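L-asparagine oxygenase (Streptomyces coelicolor, PDB 2OG5) catalyses the iron(II)- and 2-oxoglutarate-dependent 3-hydroxylation of L-asparagine, supplying a building block of the calcium-dependent antibiotic. Local coordinates at residues V132-F146 with N182-L195. Numbering follows the deposited sequence.
Sequences VLLMTACGLGDPGAF and NAFHEHRPDFVMLL
M193 is pressed into the helix face formed by L133, T136 and A137. Its CE lies 3.7 Å from A137 CB and also comes close to the carbonyl oxygen of L133, while SD sits 3.6 Å from T136 CG2; a bend at chi3 (-64°) folds the methyl group back onto the helix. On one flank L133 CD2 reaches M193 CB (3.9 Å) and L195 CB, and the L195 CD2 branch meets V132; on the other, L140 CD1 meets the F191 ring obliquely, 4.3 Å from CD2.

The second cluster surrounds F146. Its ring edge points at the H185 imidazole, with F146 CE1 above the centre of that face, centroids 4.8 Å apart and planes at 61°, a T-shaped pair. H187 O approaches the F146 rim in plane, 3.4 Å from CZ, and P189 CD packs obliquely against the same end.

Behind these contacts, H187 N donates to H185 ND1 (2.9 Å) within the imidazole plane, which helps hold the ring with its face toward F146. H185 O accepts from R188 N, closing the type I turn H185-R188, and from R188 NH1 on the opposite face of the carbonyl plane; the preceding turn, N182-H185, begins at an L-asparagine-binding residue.

The axes of 132-140 and 191-195 run roughly antiparallel (154°), helix 128-140 covering one face of the main jelly-roll sheet, where strand 191-196 lies between 301-305 and 326-333; strand 142-146 also pairs with 326-333.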
loop_
_atom_site.group_PDB
_atom_site.type_symbol
_atom_site.label_atom_id
_atom_site.label_comp_id
_atom_site.label_asym_id
_atom_site.label_seq_id
_atom_site.Cartn_x
_atom_site.Cartn_y
_atom_site.Cartn_z
ATOM N N VAL A 132 11.083 3.339 9.637
ATOM C CA VAL A 132 11.324 3.033 8.230
ATOM C C VAL A 132 10.174 3.518 7.325
ATOM O O VAL A 132 10.399 4.168 6.298
ATOM C CB VAL A 132 11.558 1.527 8.034
ATOM C CG1 VAL A 132 11.554 1.158 6.559
ATOM C CG2 VAL A 132 12.868 1.111 8.706
ATOM N N LEU A 133 8.940 3.196 7.703
ATOM C CA LEU A 133 7.801 3.553 6.871
ATOM C C LEU A 133 7.598 5.056 6.776
ATOM O O LEU A 133 7.343 5.569 5.689
ATOM C CB LEU A 133 6.525 2.880 7.380
ATOM C CG LEU A 133 6.403 1.398 7.022
ATOM C CD1 LEU A 133 5.354 0.737 7.919
ATOM C CD2 LEU A 133 6.045 1.189 5.541
ATOM N N LEU A 134 7.677 5.773 7.896
ATOM C CA LEU A 134 7.352 7.195 7.848
ATOM C C LEU A 134 8.485 7.997 7.192
ATOM O O LEU A 134 8.233 8.999 6.510
ATOM C CB LEU A 134 6.954 7.735 9.228
ATOM C CG LEU A 134 5.629 7.164 9.773
ATOM C CD1 LEU A 134 5.222 7.816 11.095
ATOM C CD2 LEU A 134 4.492 7.292 8.770
ATOM N N MET A 135 9.732 7.559 7.355
ATOM C CA MET A 135 10.845 8.197 6.625
ATOM C C MET A 135 10.628 8.043 5.122
ATOM O O MET A 135 10.685 9.023 4.376
ATOM C CB MET A 135 12.204 7.613 7.030
ATOM C CG MET A 135 12.664 8.038 8.406
ATOM S SD MET A 135 14.356 7.528 8.816
ATOM C CE MET A 135 14.175 5.742 8.923
ATOM N N THR A 136 10.327 6.831 4.671
ATOM C CA THR A 136 10.136 6.591 3.240
ATOM C C THR A 136 8.934 7.366 2.704
ATOM O O THR A 136 8.983 7.908 1.599
ATOM C CB THR A 136 9.973 5.102 2.920
ATOM O OG1 THR A 136 11.063 4.375 3.508
ATOM C CG2 THR A 136 9.955 4.867 1.411
ATOM N N ALA A 137 7.855 7.432 3.479
ATOM C CA ALA A 137 6.680 8.196 3.068
ATOM C C ALA A 137 7.029 9.657 2.830
ATOM O O ALA A 137 6.578 10.267 1.863
ATOM C CB ALA A 137 5.574 8.088 4.123
ATOM N N CYS A 138 7.844 10.219 3.722
ATOM C CA CYS A 138 8.268 11.608 3.578
ATOM C C CYS A 138 9.221 11.838 2.402
ATOM O O CYS A 138 9.351 12.968 1.916
ATOM C CB CYS A 138 8.903 12.109 4.880
ATOM S SG CYS A 138 7.754 12.338 6.223
ATOM N N GLY A 139 9.927 10.795 1.968
ATOM C CA GLY A 139 10.737 10.852 0.764
ATOM C C GLY A 139 9.941 10.835 -0.526
ATOM O O GLY A 139 10.307 11.508 -1.502
ATOM N N LEU A 140 8.857 10.060 -0.558
ATOM C CA LEU A 140 8.022 9.941 -1.756
ATOM C C LEU A 140 6.939 11.017 -1.851
ATOM O O LEU A 140 6.389 11.266 -2.921
ATOM C CB LEU A 140 7.365 8.562 -1.813
ATOM C CG LEU A 140 8.269 7.427 -2.265
ATOM C CD1 LEU A 140 7.578 6.083 -2.044
ATOM C CD2 LEU A 140 8.657 7.604 -3.731
ATOM N N GLY A 141 6.604 11.627 -0.719
ATOM C CA GLY A 141 5.518 12.598 -0.654
ATOM C C GLY A 141 5.308 12.897 0.814
ATOM O O GLY A 141 6.191 13.464 1.448
ATOM N N ASP A 142 4.145 12.529 1.344
ATOM C CA ASP A 142 3.880 12.570 2.787
ATOM C C ASP A 142 3.019 11.388 3.155
ATOM O O ASP A 142 2.265 10.881 2.331
ATOM C CB ASP A 142 3.141 13.853 3.156
ATOM C CG ASP A 142 4.024 15.076 3.024
ATOM O OD1 ASP A 142 4.899 15.269 3.897
ATOM O OD2 ASP A 142 3.876 15.829 2.041
ATOM N N PRO A 143 3.117 10.931 4.408
ATOM C CA PRO A 143 2.205 9.883 4.821
ATOM C C PRO A 143 0.804 10.438 4.998
ATOM O O PRO A 143 0.631 11.630 5.207
ATOM C CB PRO A 143 2.775 9.433 6.160
ATOM C CG PRO A 143 3.422 10.671 6.704
ATOM C CD PRO A 143 3.999 11.377 5.502
ATOM N N GLY A 144 -0.181 9.554 4.926
ATOM C CA GLY A 144 -1.561 9.921 5.170
ATOM C C GLY A 144 -2.382 8.721 5.583
ATOM O O GLY A 144 -2.009 7.574 5.344
ATOM N N ALA A 145 -3.512 8.991 6.218
ATOM C CA ALA A 145 -4.458 7.938 6.582
ATOM C C ALA A 145 -5.856 8.513 6.644
ATOM O O ALA A 145 -6.035 9.718 6.545
ATOM C CB ALA A 145 -4.081 7.280 7.888
ATOM N N PHE A 146 -6.841 7.626 6.776
ATOM C CA PHE A 146 -8.249 8.002 6.688
ATOM C C PHE A 146 -8.908 7.694 8.012
ATOM O O PHE A 146 -8.785 6.589 8.514
ATOM C CB PHE A 146 -8.925 7.221 5.555
ATOM C CG PHE A 146 -8.257 7.435 4.232
ATOM C CD1 PHE A 146 -8.673 8.443 3.389
ATOM C CD2 PHE A 146 -7.151 6.669 3.868
ATOM C CE1 PHE A 146 -8.029 8.673 2.179
ATOM C CE2 PHE A 146 -6.500 6.894 2.657
ATOM C CZ PHE A 146 -6.938 7.897 1.820
ATOM N N ASN A 182 -8.548 1.875 -1.561
ATOM C CA ASN A 182 -9.547 2.913 -1.342
ATOM C C ASN A 182 -9.980 3.538 -2.663
ATOM O O ASN A 182 -10.041 4.760 -2.801
ATOM C CB ASN A 182 -9.042 3.985 -0.348
ATOM C CG ASN A 182 -8.741 3.410 1.040
ATOM O OD1 ASN A 182 -7.984 3.999 1.831
ATOM N ND2 ASN A 182 -9.320 2.253 1.339
ATOM N N ALA A 183 -10.309 2.672 -3.627
ATOM C CA ALA A 183 -10.642 3.084 -4.989
ATOM C C ALA A 183 -11.753 4.134 -5.039
ATOM O O ALA A 183 -11.739 5.014 -5.900
ATOM C CB ALA A 183 -11.030 1.859 -5.845
ATOM N N PHE A 184 -12.704 4.049 -4.114
ATOM C CA PHE A 184 -13.821 4.996 -4.055
ATOM C C PHE A 184 -13.403 6.435 -3.770
ATOM O O PHE A 184 -14.161 7.357 -4.058
ATOM C CB PHE A 184 -14.808 4.567 -2.962
ATOM C CG PHE A 184 -14.332 4.864 -1.555
ATOM C CD1 PHE A 184 -14.768 6.001 -0.887
ATOM C CD2 PHE A 184 -13.451 4.012 -0.899
ATOM C CE1 PHE A 184 -14.319 6.277 0.413
ATOM C CE2 PHE A 184 -13.010 4.287 0.396
ATOM C CZ PHE A 184 -13.447 5.416 1.043
ATOM N N HIS A 185 -12.239 6.628 -3.155
ATOM C CA HIS A 185 -11.905 7.924 -2.549
ATOM C C HIS A 185 -11.132 8.832 -3.504
ATOM O O HIS A 185 -10.175 8.398 -4.150
ATOM C CB HIS A 185 -11.104 7.673 -1.275
ATOM C CG HIS A 185 -11.111 8.814 -0.307
ATOM N ND1 HIS A 185 -10.520 10.028 -0.582
ATOM C CD2 HIS A 185 -11.588 8.904 0.957
ATOM C CE1 HIS A 185 -10.659 10.830 0.460
ATOM N NE2 HIS A 185 -11.298 10.170 1.412
ATOM N N GLU A 186 -11.560 10.090 -3.578
ATOM C CA GLU A 186 -10.909 11.113 -4.404
ATOM C C GLU A 186 -9.425 11.273 -4.089
ATOM O O GLU A 186 -8.625 11.553 -4.980
ATOM C CB GLU A 186 -11.622 12.460 -4.208
ATOM C CG GLU A 186 -11.004 13.639 -4.953
ATOM C CD GLU A 186 -11.684 14.974 -4.664
ATOM O OE1 GLU A 186 -12.635 15.029 -3.840
ATOM O OE2 GLU A 186 -11.231 15.979 -5.259
ATOM N N HIS A 187 -9.070 11.117 -2.818
ATOM C CA HIS A 187 -7.690 11.259 -2.358
ATOM C C HIS A 187 -7.141 9.938 -1.869
ATOM O O HIS A 187 -6.401 9.879 -0.891
ATOM C CB HIS A 187 -7.611 12.323 -1.265
ATOM C CG HIS A 187 -8.003 13.678 -1.744
ATOM N ND1 HIS A 187 -7.319 14.328 -2.742
ATOM C CD2 HIS A 187 -9.003 14.508 -1.365
ATOM C CE1 HIS A 187 -7.889 15.496 -2.973
ATOM N NE2 HIS A 187 -8.915 15.630 -2.152
ATOM N N ARG A 188 -7.486 8.876 -2.585
ATOM C CA ARG A 188 -6.944 7.557 -2.295
ATOM C C ARG A 188 -5.413 7.575 -2.348
ATOM O O ARG A 188 -4.813 8.440 -2.982
ATOM C CB ARG A 188 -7.512 6.541 -3.272
ATOM C CG ARG A 188 -7.135 6.766 -4.719
ATOM C CD ARG A 188 -7.992 5.883 -5.613
ATOM N NE ARG A 188 -7.878 6.242 -7.021
ATOM C CZ ARG A 188 -8.534 7.241 -7.611
ATOM N NH1 ARG A 188 -9.371 8.015 -6.934
ATOM N NH2 ARG A 188 -8.356 7.471 -8.905
ATOM N N PRO A 189 -4.766 6.623 -1.656
ATOM C CA PRO A 189 -3.312 6.635 -1.646
ATOM C C PRO A 189 -2.714 6.673 -3.043
ATOM O O PRO A 189 -3.226 6.019 -3.957
ATOM C CB PRO A 189 -2.974 5.314 -0.945
ATOM C CG PRO A 189 -4.134 5.083 -0.056
ATOM C CD PRO A 189 -5.316 5.531 -0.838
ATOM N N ASP A 190 -1.618 7.404 -3.201
ATOM C CA ASP A 190 -0.840 7.376 -4.440
ATOM C C ASP A 190 0.122 6.200 -4.444
ATOM O O ASP A 190 0.261 5.525 -5.468
ATOM C CB ASP A 190 -0.144 8.709 -4.626
ATOM C CG ASP A 190 -1.148 9.843 -4.753
ATOM O OD1 ASP A 190 -1.936 9.834 -5.718
ATOM O OD2 ASP A 190 -1.203 10.713 -3.853
ATOM N N PHE A 191 0.763 5.937 -3.305
ATOM C CA PHE A 191 1.533 4.701 -3.099
ATOM C C PHE A 191 1.036 3.983 -1.860
ATOM O O PHE A 191 0.643 4.630 -0.879
ATOM C CB PHE A 191 3.037 4.961 -2.955
ATOM C CG PHE A 191 3.644 5.672 -4.122
ATOM C CD1 PHE A 191 3.984 4.986 -5.283
ATOM C CD2 PHE A 191 3.904 7.026 -4.058
ATOM C CE1 PHE A 191 4.530 5.649 -6.357
ATOM C CE2 PHE A 191 4.468 7.693 -5.137
ATOM C CZ PHE A 191 4.765 7.000 -6.292
ATOM N N VAL A 192 1.097 2.651 -1.895
ATOM C CA VAL A 192 0.870 1.816 -0.722
ATOM C C VAL A 192 2.171 1.087 -0.417
ATOM O O VAL A 192 2.729 0.422 -1.298
ATOM C CB VAL A 192 -0.233 0.780 -0.974
ATOM C CG1 VAL A 192 -0.429 -0.125 0.258
ATOM C CG2 VAL A 192 -1.544 1.484 -1.339
ATOM N N MET A 193 2.669 1.265 0.806
ATOM C CA MET A 193 3.919 0.650 1.251
ATOM C C MET A 193 3.632 -0.440 2.257
ATOM O O MET A 193 2.874 -0.221 3.205
ATOM C CB MET A 193 4.827 1.700 1.890
ATOM C CG MET A 193 5.134 2.847 0.955
ATOM S SD MET A 193 6.461 3.908 1.555
ATOM C CE MET A 193 5.708 4.529 3.035
ATOM N N LEU A 194 4.244 -1.608 2.043
ATOM C CA LEU A 194 4.089 -2.755 2.918
ATOM C C LEU A 194 5.466 -3.224 3.378
ATOM O O LEU A 194 6.263 -3.704 2.558
ATOM C CB LEU A 194 3.407 -3.880 2.156
ATOM C CG LEU A 194 1.968 -3.619 1.721
ATOM C CD1 LEU A 194 1.511 -4.686 0.724
ATOM C CD2 LEU A 194 1.072 -3.580 2.943
ATOM N N LEU A 195 5.747 -3.055 4.668
ATOM C CA LEU A 195 7.012 -3.497 5.263
ATOM C C LEU A 195 6.782 -4.822 5.976
ATOM O O LEU A 195 5.923 -4.918 6.853
ATOM C CB LEU A 195 7.536 -2.459 6.258
ATOM C CG LEU A 195 8.814 -2.784 7.035
ATOM C CD1 LEU A 195 10.023 -2.904 6.093
ATOM C CD2 LEU A 195 9.042 -1.743 8.123
#